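Local coordinates for Alpha/beta hydrolase family protein (Bacillus anthracis, PDB 3OOS), which is an alpha/beta-fold family hydrolase that probably cleaves a still unidentified substrate through a serine-based catalytic triad, at residues Ala131-Ser136 with Pro236-Cys241; Asn146-Ile151 with Arg170-Met175; Ile222-Tyr227 with Asn245-Ala250; Cys228-Val233 with Lys254-Asn259. All coordinates share one frame; numbering follows the deposited sequence. Where two conformers were deposited one is given.

Interaction 1 (Ala131-Ser136 with Pro236-Cys241)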
loop_
_atom_site.group_PDB
_atom_site.type_symbol
_atom_site.label_atom_id
_atom_site.label_comp_id
_atom_site.label_asym_id
_atom_site.label_seq_id
_atom_site.Cartn_x
_atom_site.Cartn_y
_atom_site.Cartn_z
ATOM N N ALA A 131 2.695 15.821 -1.671
ATOM C CA ALA A 131 2.041 16.340 -2.871
ATOM C C ALA A 131 2.347 17.821 -3.123
ATOM O O ALA A 131 1.916 18.378 -4.137
ATOM C CB ALA A 131 0.536 16.094 -2.813
ATOM N N SER A 132 3.083 18.442 -2.201
ATOM C CA SER A 132 3.520 19.831 -2.349
ATOM C C SER A 132 5.025 19.929 -2.598
ATOM O O SER A 132 5.597 21.027 -2.612
ATOM C CB SER A 132 3.120 20.657 -1.122
ATOM O OG SER A 132 1.717 20.841 -1.075
ATOM N N HIS A 133 5.667 18.778 -2.796
ATOM C CA HIS A 133 7.097 18.720 -3.076
ATOM C C HIS A 133 7.312 18.705 -4.590
ATOM O O HIS A 133 6.663 17.936 -5.298
ATOM C CB HIS A 133 7.710 17.473 -2.439
ATOM C CG HIS A 133 9.206 17.475 -2.430
ATOM N ND1 HIS A 133 9.957 17.123 -3.530
ATOM C CD2 HIS A 133 10.089 17.790 -1.454
ATOM C CE1 HIS A 133 11.240 17.219 -3.231
ATOM N NE2 HIS A 133 11.347 17.623 -1.978
ATOM N N LYS A 134 8.237 19.539 -5.069
ATOM C CA LYS A 134 8.430 19.707 -6.514
ATOM C C LYS A 134 8.856 18.433 -7.261
ATOM O O LYS A 134 8.714 18.359 -8.484
ATOM C CB LYS A 134 9.373 20.882 -6.820
ATOM C CG LYS A 134 10.813 20.697 -6.379
ATOM C CD LYS A 134 11.633 21.938 -6.695
ATOM C CE LYS A 134 13.122 21.634 -6.655
ATOM N NZ LYS A 134 13.482 20.563 -7.626
ATOM N N ASP A 135 9.349 17.430 -6.536
ATOM C CA ASP A 135 9.739 16.158 -7.154
ATOM C C ASP A 135 8.595 15.150 -7.259
ATOM O O ASP A 135 8.773 14.060 -7.809
ATOM C CB ASP A 135 10.927 15.529 -6.420
ATOM C CG ASP A 135 12.238 16.235 -6.715
ATOM O OD1 ASP A 135 12.271 17.123 -7.593
ATOM O OD2 ASP A 135 13.243 15.893 -6.062
ATOM N N SER A 136 7.428 15.518 -6.737
ATOM C CA SER A 136 6.234 14.683 -6.853
ATOM C C SER A 136 5.384 15.103 -8.041
ATOM O O SER A 136 5.167 16.290 -8.266
ATOM C CB SER A 136 5.387 14.764 -5.582
ATOM O OG SER A 136 4.167 14.053 -5.736
ATOM N N PRO A 236 8.310 11.223 -3.121
ATOM C CA PRO A 236 9.761 11.253 -3.324
ATOM C C PRO A 236 10.545 10.650 -2.158
ATOM O O PRO A 236 10.075 10.650 -1.015
ATOM C CB PRO A 236 10.060 12.748 -3.475
ATOM C CG PRO A 236 8.797 13.308 -4.042
ATOM C CD PRO A 236 7.697 12.541 -3.368
ATOM N N TYR A 237 11.733 10.137 -2.473
ATOM C CA TYR A 237 12.577 9.398 -1.532
ATOM C C TYR A 237 12.770 10.076 -0.161
ATOM O O TYR A 237 12.785 9.402 0.877
ATOM C CB TYR A 237 13.934 9.079 -2.185
ATOM C CG TYR A 237 14.804 8.205 -1.321
ATOM C CD1 TYR A 237 14.497 6.857 -1.148
ATOM C CD2 TYR A 237 15.914 8.724 -0.656
ATOM C CE1 TYR A 237 15.267 6.045 -0.341
ATOM C CE2 TYR A 237 16.701 7.915 0.158
ATOM C CZ TYR A 237 16.368 6.576 0.311
ATOM O OH TYR A 237 17.126 5.760 1.113
ATOM N N ILE A 238 12.902 11.401 -0.163
ATOM C CA ILE A 238 13.095 12.162 1.075
ATOM C C ILE A 238 11.991 11.904 2.117
ATOM O O ILE A 238 12.237 11.969 3.324
ATOM C CB ILE A 238 13.272 13.686 0.790
ATOM C CG1 ILE A 238 13.678 14.438 2.065
ATOM C CG2 ILE A 238 12.013 14.282 0.146
ATOM C CD1 ILE A 238 14.156 15.862 1.838
ATOM N N PHE A 239 10.786 11.580 1.649
ATOM C CA PHE A 239 9.676 11.334 2.566
ATOM C C PHE A 239 9.799 10.001 3.298
ATOM O O PHE A 239 9.359 9.882 4.445
ATOM C CB PHE A 239 8.331 11.520 1.855
ATOM C CG PHE A 239 8.088 12.942 1.465
ATOM C CD1 PHE A 239 7.577 13.846 2.394
ATOM C CD2 PHE A 239 8.435 13.403 0.198
ATOM C CE1 PHE A 239 7.387 15.182 2.058
ATOM C CE2 PHE A 239 8.248 14.737 -0.144
ATOM C CZ PHE A 239 7.721 15.628 0.789
ATOM N N SER A 240 10.434 9.021 2.655
ATOM C CA SER A 240 10.792 7.776 3.337
ATOM C C SER A 240 11.934 8.024 4.318
ATOM O O SER A 240 11.962 7.438 5.401
ATOM C CB SER A 240 11.150 6.676 2.340
ATOM O OG SER A 240 9.983 6.182 1.689
ATOM N N CYS A 241 12.864 8.905 3.945
ATOM C CA CYS A 241 13.934 9.309 4.861
ATOM C C CYS A 241 13.354 9.932 6.128
ATOM O O CYS A 241 13.799 9.624 7.240
ATOM C CB CYS A 241 14.893 10.289 4.192
ATOM S SG CYS A 241 15.863 9.552 2.885
#

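Interaction 2 (Asn146-Ile151 with Arg170-Met175)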
loop_
_atom_site.group_PDB
_atom_site.type_symbol
_atom_site.label_atom_id
_atom_site.label_comp_id
_atom_site.label_asym_id
_atom_site.label_seq_id
_atom_site.Cartn_x
_atom_site.Cartn_y
_atom_site.Cartn_z
ATOM N N ASN A 146 0.317 18.489 -14.965
ATOM C CA ASN A 146 -0.865 18.649 -15.809
ATOM C C ASN A 146 -1.297 17.350 -16.474
ATOM O O ASN A 146 -2.489 17.029 -16.500
ATOM C CB ASN A 146 -0.650 19.737 -16.863
ATOM C CG ASN A 146 -0.611 21.132 -16.264
ATOM O OD1 ASN A 146 -1.337 21.440 -15.314
ATOM N ND2 ASN A 146 0.234 21.990 -16.828
ATOM N N ARG A 147 -0.327 16.599 -16.994
ATOM C CA ARG A 147 -0.622 15.332 -17.655
ATOM C C ARG A 147 -1.198 14.330 -16.661
ATOM O O ARG A 147 -2.156 13.619 -16.974
ATOM C CB ARG A 147 0.622 14.758 -18.352
ATOM C CG ARG A 147 0.376 13.455 -19.132
ATOM C CD ARG A 147 -0.799 13.574 -20.096
ATOM N NE ARG A 147 -1.108 12.301 -20.744
ATOM C CZ ARG A 147 -2.242 12.037 -21.390
ATOM N NH1 ARG A 147 -3.200 12.956 -21.481
ATOM N NH2 ARG A 147 -2.422 10.848 -21.944
ATOM N N ILE A 148 -0.618 14.294 -15.462
ATOM C CA ILE A 148 -1.041 13.356 -14.421
ATOM C C ILE A 148 -2.462 13.647 -13.929
ATOM O O ILE A 148 -3.244 12.720 -13.703
ATOM C CB ILE A 148 -0.007 13.296 -13.257
ATOM C CG1 ILE A 148 1.284 12.605 -13.730
ATOM C CG2 ILE A 148 -0.584 12.601 -12.018
ATOM C CD1 ILE A 148 1.081 11.222 -14.321
ATOM N N VAL A 149 -2.803 14.925 -13.789
ATOM C CA VAL A 149 -4.175 15.312 -13.441
ATOM C C VAL A 149 -5.156 14.759 -14.484
ATOM O O VAL A 149 -6.184 14.164 -14.129
ATOM C CB VAL A 149 -4.329 16.849 -13.301
ATOM C CG1 VAL A 149 -5.804 17.254 -13.256
ATOM C CG2 VAL A 149 -3.611 17.342 -12.049
ATOM N N SER A 150 -4.815 14.944 -15.760
ATOM C CA SER A 150 -5.650 14.474 -16.862
ATOM C C SER A 150 -5.798 12.954 -16.863
ATOM O O SER A 150 -6.900 12.433 -17.043
ATOM C CB SER A 150 -5.096 14.956 -18.203
ATOM O OG SER A 150 -5.936 14.548 -19.265
ATOM N N ILE A 151 -4.687 12.246 -16.657
ATOM C CA ILE A 151 -4.702 10.781 -16.605
ATOM C C ILE A 151 -5.562 10.280 -15.440
ATOM O O ILE A 151 -6.404 9.399 -15.620
ATOM C CB ILE A 151 -3.272 10.175 -16.517
ATOM C CG1 ILE A 151 -2.487 10.467 -17.801
ATOM C CG2 ILE A 151 -3.342 8.668 -16.290
ATOM C CD1 ILE A 151 -0.999 10.093 -17.728
ATOM N N ARG A 170 -0.935 2.092 -19.416
ATOM C CA ARG A 170 0.407 1.859 -19.944
ATOM C C ARG A 170 1.303 3.065 -19.664
ATOM O O ARG A 170 2.424 2.923 -19.175
ATOM C CB ARG A 170 0.334 1.590 -21.450
ATOM C CG ARG A 170 1.667 1.266 -22.103
ATOM C CD ARG A 170 2.134 -0.119 -21.717
ATOM N NE ARG A 170 3.325 -0.523 -22.458
ATOM C CZ ARG A 170 3.795 -1.765 -22.487
ATOM N NH1 ARG A 170 3.171 -2.728 -21.824
ATOM N NH2 ARG A 170 4.884 -2.048 -23.185
ATOM N N GLU A 171 0.794 4.253 -19.989
ATOM C CA GLU A 171 1.523 5.499 -19.768
ATOM C C GLU A 171 1.891 5.655 -18.289
ATOM O O GLU A 171 3.028 6.007 -17.958
ATOM C CB GLU A 171 0.685 6.691 -20.248
ATOM C CG GLU A 171 1.427 8.020 -20.296
ATOM C CD GLU A 171 0.606 9.133 -20.933
ATOM O OE1 GLU A 171 -0.544 8.875 -21.348
ATOM O OE2 GLU A 171 1.114 10.268 -21.022
ATOM N N TRP A 172 0.929 5.373 -17.409
ATOM C CA TRP A 172 1.159 5.439 -15.969
ATOM C C TRP A 172 2.252 4.466 -15.531
ATOM O O TRP A 172 3.160 4.846 -14.785
ATOM C CB TRP A 172 -0.135 5.164 -15.192
ATOM C CG TRP A 172 0.014 5.436 -13.730
ATOM C CD1 TRP A 172 0.523 4.589 -12.788
ATOM C CD2 TRP A 172 -0.325 6.647 -13.042
ATOM N NE1 TRP A 172 0.517 5.193 -11.557
ATOM C CE2 TRP A 172 0.002 6.457 -11.682
ATOM C CE3 TRP A 172 -0.875 7.873 -13.440
ATOM C CZ2 TRP A 172 -0.207 7.447 -10.712
ATOM C CZ3 TRP A 172 -1.079 8.862 -12.473
ATOM C CH2 TRP A 172 -0.745 8.640 -11.129
ATOM N N ALA A 173 2.161 3.223 -16.001
ATOM C CA ALA A 173 3.124 2.183 -15.636
ATOM C C ALA A 173 4.543 2.553 -16.068
ATOM O O ALA A 173 5.500 2.384 -15.306
ATOM C CB ALA A 173 2.711 0.842 -16.235
ATOM N N LEU A 174 4.676 3.071 -17.286
ATOM C CA LEU A 174 5.989 3.445 -17.813
ATOM C C LEU A 174 6.657 4.549 -16.999
ATOM O O LEU A 174 7.875 4.559 -16.835
ATOM C CB LEU A 174 5.886 3.838 -19.286
ATOM C CG LEU A 174 5.704 2.643 -20.225
ATOM C CD1 LEU A 174 5.143 3.101 -21.563
ATOM C CD2 LEU A 174 7.008 1.869 -20.416
HETATM N N MSE A 175 5.848 5.464 -16.477
HETATM C CA MSE A 175 6.338 6.522 -15.606
HETATM C C MSE A 175 6.757 5.965 -14.245
HETATM O O MSE A 175 7.594 6.556 -13.553
HETATM C CB MSE A 175 5.244 7.570 -15.426
HETATM C CG MSE A 175 5.598 8.681 -14.475
HETATM SE SE MSE A 175 3.995 9.580 -13.896
HETATM C CE MSE A 175 3.089 8.114 -12.954
#

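Interaction 3 (Ile222-Tyr227 with Asn245-Ala250)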
loop_
_atom_site.group_PDB
_atom_site.type_symbol
_atom_site.label_atom_id
_atom_site.label_comp_id
_atom_site.label_asym_id
_atom_site.label_seq_id
_atom_site.Cartn_x
_atom_site.Cartn_y
_atom_site.Cartn_z
ATOM N N ILE A 222 7.667 0.089 17.756
ATOM C CA ILE A 222 7.786 -1.221 17.113
ATOM C C ILE A 222 8.828 -1.216 15.991
ATOM O O ILE A 222 9.125 -0.157 15.427
ATOM C CB ILE A 222 6.421 -1.712 16.553
ATOM C CG1 ILE A 222 5.937 -0.808 15.414
ATOM C CG2 ILE A 222 5.378 -1.799 17.666
ATOM C CD1 ILE A 222 4.611 -1.231 14.818
ATOM N N PRO A 223 9.397 -2.405 15.662
ATOM C CA PRO A 223 10.302 -2.466 14.514
ATOM C C PRO A 223 9.606 -1.952 13.260
ATOM O O PRO A 223 8.475 -2.344 12.967
ATOM C CB PRO A 223 10.602 -3.961 14.386
ATOM C CG PRO A 223 10.472 -4.477 15.769
ATOM C CD PRO A 223 9.333 -3.702 16.366
ATOM N N SER A 224 10.277 -1.053 12.551
ATOM C CA SER A 224 9.696 -0.403 11.388
ATOM C C SER A 224 10.672 -0.461 10.230
ATOM O O SER A 224 11.767 0.099 10.298
ATOM C CB SER A 224 9.332 1.043 11.727
ATOM O OG SER A 224 8.406 1.064 12.799
ATOM N N PHE A 225 10.276 -1.158 9.170
ATOM C CA PHE A 225 11.153 -1.373 8.030
ATOM C C PHE A 225 10.678 -0.523 6.862
ATOM O O PHE A 225 9.700 -0.856 6.190
ATOM C CB PHE A 225 11.218 -2.868 7.683
ATOM C CG PHE A 225 11.686 -3.730 8.828
ATOM C CD1 PHE A 225 13.044 -3.956 9.038
ATOM C CD2 PHE A 225 10.769 -4.308 9.703
ATOM C CE1 PHE A 225 13.482 -4.746 10.108
ATOM C CE2 PHE A 225 11.195 -5.101 10.770
ATOM C CZ PHE A 225 12.553 -5.320 10.973
ATOM N N ILE A 226 11.369 0.594 6.659
ATOM C CA ILE A 226 10.992 1.585 5.653
ATOM C C ILE A 226 11.821 1.352 4.396
ATOM O O ILE A 226 13.005 1.057 4.482
ATOM C CB ILE A 226 11.230 3.041 6.173
ATOM C CG1 ILE A 226 10.816 3.201 7.651
ATOM C CG2 ILE A 226 10.553 4.076 5.272
ATOM C CD1 ILE A 226 9.371 2.785 7.987
ATOM N N TYR A 227 11.199 1.467 3.226
ATOM C CA TYR A 227 11.939 1.341 1.968
ATOM C C TYR A 227 11.330 2.255 0.913
ATOM O O TYR A 227 10.177 2.674 1.033
ATOM C CB TYR A 227 11.975 -0.121 1.472
ATOM C CG TYR A 227 10.662 -0.582 0.873
ATOM C CD1 TYR A 227 10.354 -0.319 -0.465
ATOM C CD2 TYR A 227 9.721 -1.263 1.646
ATOM C CE1 TYR A 227 9.146 -0.719 -1.015
ATOM C CE2 TYR A 227 8.509 -1.676 1.101
ATOM C CZ TYR A 227 8.229 -1.397 -0.230
ATOM O OH TYR A 227 7.028 -1.785 -0.778
ATOM N N ASN A 245 13.631 8.466 9.974
ATOM C CA ASN A 245 14.247 9.304 11.001
ATOM C C ASN A 245 13.344 9.505 12.222
ATOM O O ASN A 245 13.810 9.460 13.366
ATOM C CB ASN A 245 14.666 10.660 10.429
ATOM C CG ASN A 245 15.212 11.590 11.494
ATOM O OD1 ASN A 245 16.341 11.422 11.967
ATOM N ND2 ASN A 245 14.406 12.566 11.894
ATOM N N LEU A 246 12.055 9.718 11.971
ATOM C CA LEU A 246 11.106 10.043 13.040
ATOM C C LEU A 246 10.809 8.857 13.956
ATOM O O LEU A 246 10.700 9.019 15.172
ATOM C CB LEU A 246 9.808 10.614 12.457
ATOM C CG LEU A 246 9.899 12.014 11.839
ATOM C CD1 LEU A 246 8.591 12.377 11.155
ATOM C CD2 LEU A 246 10.289 13.072 12.874
ATOM N N ILE A 247 10.687 7.671 13.369
ATOM C CA ILE A 247 10.419 6.458 14.140
ATOM C C ILE A 247 11.714 5.991 14.818
ATOM O O ILE A 247 12.701 5.720 14.135
ATOM C CB ILE A 247 9.836 5.339 13.247
ATOM C CG1 ILE A 247 8.499 5.784 12.638
ATOM C CG2 ILE A 247 9.660 4.049 14.047
ATOM C CD1 ILE A 247 7.949 4.832 11.586
ATOM N N PRO A 248 11.714 5.902 16.164
ATOM C CA PRO A 248 12.939 5.583 16.911
ATOM C C PRO A 248 13.642 4.287 16.494
ATOM O O PRO A 248 14.872 4.266 16.423
ATOM C CB PRO A 248 12.453 5.481 18.362
ATOM C CG PRO A 248 11.245 6.326 18.418
ATOM C CD PRO A 248 10.595 6.243 17.063
ATOM N N ASN A 249 12.881 3.228 16.218
ATOM C CA ASN A 249 13.476 1.922 15.913
ATOM C C ASN A 249 13.340 1.510 14.444
ATOM O O ASN A 249 13.159 0.326 14.133
ATOM C CB ASN A 249 12.900 0.838 16.837
ATOM C CG ASN A 249 13.074 1.168 18.313
ATOM O OD1 ASN A 249 12.097 1.259 19.061
ATOM N ND2 ASN A 249 14.316 1.352 18.737
ATOM N N ALA A 250 13.435 2.486 13.543
ATOM C CA ALA A 250 13.266 2.225 12.109
ATOM C C ALA A 250 14.576 1.977 11.378
ATOM O O ALA A 250 15.621 2.500 11.762
ATOM C CB ALA A 250 12.512 3.372 11.443
HETATM O O HOH W 1 10.134 2.224 16.645
HETATM O O HOH W 2 13.424 -1.773 12.626
#

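Interaction 4 (Cys228-Val233 with Lys254-Asn259)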
loop_
_atom_site.group_PDB
_atom_site.type_symbol
_atom_site.label_atom_id
_atom_site.label_comp_id
_atom_site.label_asym_id
_atom_site.label_seq_id
_atom_site.Cartn_x
_atom_site.Cartn_y
_atom_site.Cartn_z
ATOM N N CYS A 228 12.105 2.545 -0.127
ATOM C CA CYS A 228 11.635 3.373 -1.228
ATOM C C CYS A 228 12.570 3.237 -2.415
ATOM O O CYS A 228 13.781 3.068 -2.246
ATOM C CB CYS A 228 11.574 4.843 -0.799
ATOM S SG CYS A 228 10.658 5.935 -1.914
ATOM N N GLY A 229 11.997 3.306 -3.612
ATOM C CA GLY A 229 12.791 3.431 -4.832
ATOM C C GLY A 229 13.399 4.818 -4.902
ATOM O O GLY A 229 12.721 5.817 -4.635
ATOM N N LYS A 230 14.681 4.873 -5.258
ATOM C CA LYS A 230 15.406 6.137 -5.385
ATOM C C LYS A 230 14.675 7.109 -6.310
ATOM O O LYS A 230 14.633 8.320 -6.051
ATOM C CB LYS A 230 16.823 5.878 -5.907
ATOM C CG LYS A 230 17.654 7.133 -6.145
ATOM C CD LYS A 230 18.980 6.799 -6.803
ATOM C CE LYS A 230 19.854 8.029 -6.911
ATOM N NZ LYS A 230 21.256 7.682 -7.267
ATOM N N HIS A 231 14.090 6.571 -7.376
ATOM C CA HIS A 231 13.489 7.385 -8.427
ATOM C C HIS A 231 11.967 7.523 -8.346
ATOM O O HIS A 231 11.334 7.956 -9.311
ATOM C CB HIS A 231 13.895 6.833 -9.797
ATOM C CG HIS A 231 15.369 6.636 -9.957
ATOM N ND1 HIS A 231 16.241 7.681 -10.176
ATOM C CD2 HIS A 231 16.127 5.513 -9.930
ATOM C CE1 HIS A 231 17.472 7.211 -10.278
ATOM N NE2 HIS A 231 17.430 5.898 -10.133
ATOM N N ASP A 232 11.388 7.169 -7.200
ATOM C CA ASP A 232 9.940 7.285 -7.003
ATOM C C ASP A 232 9.484 8.733 -7.210
ATOM O O ASP A 232 10.037 9.655 -6.609
ATOM C CB ASP A 232 9.555 6.793 -5.601
ATOM C CG ASP A 232 8.104 6.338 -5.507
ATOM O OD1 ASP A 232 7.265 6.751 -6.339
ATOM O OD2 ASP A 232 7.800 5.565 -4.576
ATOM N N VAL A 233 8.492 8.923 -8.078
ATOM C CA VAL A 233 7.966 10.263 -8.374
ATOM C C VAL A 233 6.600 10.535 -7.737
ATOM O O VAL A 233 5.995 11.578 -7.986
ATOM C CB VAL A 233 7.920 10.564 -9.906
ATOM C CG1 VAL A 233 9.321 10.534 -10.496
ATOM C CG2 VAL A 233 7.000 9.594 -10.637
ATOM N N LYS A 254 17.190 1.561 0.629
ATOM C CA LYS A 254 17.098 2.291 -0.627
ATOM C C LYS A 254 17.190 1.336 -1.806
ATOM O O LYS A 254 18.092 0.499 -1.871
ATOM C CB LYS A 254 18.216 3.328 -0.710
ATOM C CG LYS A 254 18.087 4.303 -1.862
ATOM C CD LYS A 254 19.152 5.379 -1.760
ATOM C CE LYS A 254 18.744 6.621 -2.520
ATOM N NZ LYS A 254 19.752 7.708 -2.368
ATOM N N PHE A 255 16.249 1.462 -2.732
ATOM C CA PHE A 255 16.277 0.674 -3.952
ATOM C C PHE A 255 16.752 1.569 -5.096
ATOM O O PHE A 255 16.002 2.384 -5.637
ATOM C CB PHE A 255 14.914 0.018 -4.199
ATOM C CG PHE A 255 14.634 -1.139 -3.276
ATOM C CD1 PHE A 255 14.976 -2.437 -3.644
ATOM C CD2 PHE A 255 14.052 -0.929 -2.026
ATOM C CE1 PHE A 255 14.729 -3.514 -2.788
ATOM C CE2 PHE A 255 13.804 -1.999 -1.164
ATOM C CZ PHE A 255 14.142 -3.293 -1.547
ATOM N N GLU A 256 18.031 1.416 -5.425
ATOM C CA GLU A 256 18.750 2.345 -6.300
ATOM C C GLU A 256 18.291 2.299 -7.755
ATOM O O GLU A 256 18.416 3.290 -8.476
ATOM C CB GLU A 256 20.260 2.071 -6.235
ATOM C CG GLU A 256 20.841 1.918 -4.825
ATOM C CD GLU A 256 21.117 3.241 -4.126
ATOM O OE1 GLU A 256 20.975 4.308 -4.760
ATOM O OE2 GLU A 256 21.489 3.210 -2.929
ATOM N N GLU A 257 17.763 1.151 -8.178
ATOM C CA GLU A 257 17.346 0.969 -9.568
ATOM C C GLU A 257 15.835 0.817 -9.695
ATOM O O GLU A 257 15.331 0.122 -10.585
ATOM C CB GLU A 257 18.064 -0.227 -10.195
ATOM C CG GLU A 257 19.422 0.107 -10.781
ATOM C CD GLU A 257 19.996 -1.049 -11.567
ATOM O OE1 GLU A 257 19.972 -0.989 -12.816
ATOM O OE2 GLU A 257 20.450 -2.027 -10.939
ATOM N N SER A 258 15.110 1.494 -8.808
ATOM C CA SER A 258 13.656 1.409 -8.781
ATOM C C SER A 258 13.004 2.778 -8.781
ATOM O O SER A 258 13.551 3.745 -8.237
ATOM C CB SER A 258 13.181 0.640 -7.538
ATOM O OG SER A 258 13.623 -0.705 -7.549
ATOM N N ASN A 259 11.839 2.835 -9.417
ATOM C CA ASN A 259 10.964 3.988 -9.328
ATOM C C ASN A 259 9.940 3.734 -8.220
ATOM O O ASN A 259 10.252 3.890 -7.036
ATOM C CB ASN A 259 10.304 4.250 -10.686
ATOM C CG ASN A 259 9.519 5.547 -10.721
ATOM O OD1 ASN A 259 8.751 5.849 -9.809
ATOM N ND2 ASN A 259 9.698 6.313 -11.789
HETATM O O HOH W 3 9.133 3.231 -4.123
HETATM O O HOH W 4 21.750 6.745 -4.052
HETATM O O HOH W 5 22.229 4.908 -7.071
HETATM O O HOH W 6 19.967 4.670 -10.572
#

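Interaction 1 (Ala131-Ser136 with Pro236-Cys241)
H133 packs its imidazole against F239 and P236, joining a loop that precedes helix 145-155 to the start of helix 237-246 in this alpha/beta hydrolase fold. The two rings make an offset edge-to-face pair, with centroids 5.4 Å apart and planes at 84°, and it is the edge of F239 that turns toward the face of H133. F239 CE2 comes within 3.7 Å of H133 CG, while H133 CB lies at the phenyl edge, near its plane and 3.6 Å from the same CE2. H133 CG stands anti to the backbone N (chi1 -168°), which brings it up against F239. Further out on the imidazole, NE2 touches I238 CG2 at 4.0 Å. P236 runs past H133 in the opposite direction and sets its CG 3.7 Å from S136 N, with D135 CB and S136 CB packed around the same pyrrolidine. Behind this first shell, a type I turn from H133 to S136 shapes the loop. S136 OG bonds to Y138 N and to Q234 O, the latter just ahead of P236. The imidazole is held by D135 N, which donates to H133 ND1 over 3.1 Å at 160°, from somewhat outside the ring plane.

Interaction 2 (Asn146-Ile151 with Arg170-Met175)
A helix pair, 145-155 with 162-176, meets through R147, I148 and I151 on one side and E171, W172 and M175 on the other. R147 grips the E171 carboxylate side-on in a two-bond salt bridge: NE donates to OE2 at 3.0 Å and NH2 to OE1 at 2.8 Å, both bonds nearly straight. Both acceptors lie close to the guanidinium plane. The NH2 bond uses the syn lone pair of OE1, whereas NE meets OE2 on its syn side but well out of the carboxylate plane; the guanidinium and carboxylate planes are 33° apart. A bend at chi2 (51°) places CD for this grip. I151 CG1 lies on one guanidinium face, 3.7 Å above the plane and offset toward the rim, and I151 CD1 reaches E171 CD. The helix segments cross at -136°, their axes 11.5 Å apart, in the helical region between strands 116-122 and 224-229, where alpha/beta hydrolases commonly carry a cap. Beside the salt bridge the contact is apolar. I148 CD1 lies 3.7 Å from W172 CZ3 and meets SE of M175, a selenomethionine, tip to tip at 3.4 Å. M175 CE sits over the centre of the W172 ring, 3.6 Å above its plane, and I151 CG2 touches CE3 of that indole. A bound glycerol hydrogen-bonds R147 NH1 and a tetraethylene glycol lies beside W172, both probably crystallisation additives.

Interaction 3 (Ile222-Tyr227 with Asn245-Ala250)
S224 and A250 pair as a parallel beta bridge, where strand 250-255 starts alongside strand 224-229 after the helix of a beta-alpha-beta unit at the edge of the sheet. A CA-H...O contact joins the backbones directly, A250 CA lying 3.2 Å from S224 O. Beyond the bridge the pairing passes to T251, whose backbone bonds to both S224 and I226. Two waters join the backbones at the beginning of the strands. One accepts from S224 N at 3.2 Å and donates to N249 O at 2.6 Å; the other accepts from N249 N at 3.0 Å and lies 2.9 Å from I222 O. A side-chain bond falls within the first segment: S224 OG, set anti to the carbonyl carbon by chi1 (-59°), donates back to I222 O over 3.0 Å from a position 45° out of that carbonyl's plane. The apolar contacts come from the helix exit. I247, where the chain turns out of helix 237-246, lays CG2 3.5 Å from S224 OG, and its CD1 also approaches that hydroxyl and I226 CD1. A250 CB packs on S224 CB. I226 CG1 lies 4.2 Å from A250 CB, and the I226 side chain continues onto I243 and A244 of helix 237-246. With its proton given to I222 O, the S224 hydroxyl can probably lie against the I247 methyls at little polar cost, and the waters bridge backbone groups that make no direct bond to each other here.

Interaction 4 (Cys228-Val233 with Lys254-Asn259)
K230 and H231 lead the chain past F255, E256 and S258 as strands 224-229 and 250-255 run out into their loops. From CB onward the extended side chain of K230 runs obliquely past K254 and E256. CB lies 3.6 Å from F255 O; CG touches K254 CE at 3.8 Å and also sits over the centre of the neighbouring H231 ring; CD comes 3.8 Å from E256 OE1. At the tip, NZ stops 4.2 Å from that carboxylate oxygen, beyond a salt bridge, and two waters span the gap, one bonded only weakly to K230 NZ and also accepting from K254 NZ, which may ease the meeting of two like charges. F255 N donates to C228 O, K230 N to F255 O at 2.8 Å and 175°, and H231 N to S258 O at 3.0 Å, nearly in line with that C=O bond. H231 NE2 adds only a weak bond to E256 O. G229, having no side chain, lets the loop after strand 250-255 come in, its CA 3.4 Å from N259 O where a CB would clash. A water links G229 N, N259 O and D232 OD2, while D232 OD1 bonds to H260 ND1. Two loops leaving adjacent parallel strands, one presenting an aspartate and the next a histidine bonded to it, mark the acid-histidine half of an alpha/beta hydrolase catalytic triad, the probable role of D232 and H260.

Overall arrangement
Interactions 1, 3 and 4 share the last beta-alpha-beta unit of the sheet. Interaction 3 lies at the start of strands 224-229 and 250-255 and interaction 4 at their ends, centres about 18 Å apart; Y227 CB meets F255 CE2 at 3.7 Å between them. Helix 237-246 carries interaction 1 and covers interaction 4, centres about 12 Å apart, through Y237 OH on K254 CB (3.2 Å) and S240 on C228. Interaction 2 has its centre about 18 Å from those of interactions 1 and 4 and about 31 Å from that of interaction 3. Its M175 CG lies 4.2 Å from V233 CG2, beside D232, whose side chain lies near, without touching, the probable nucleophile elbow.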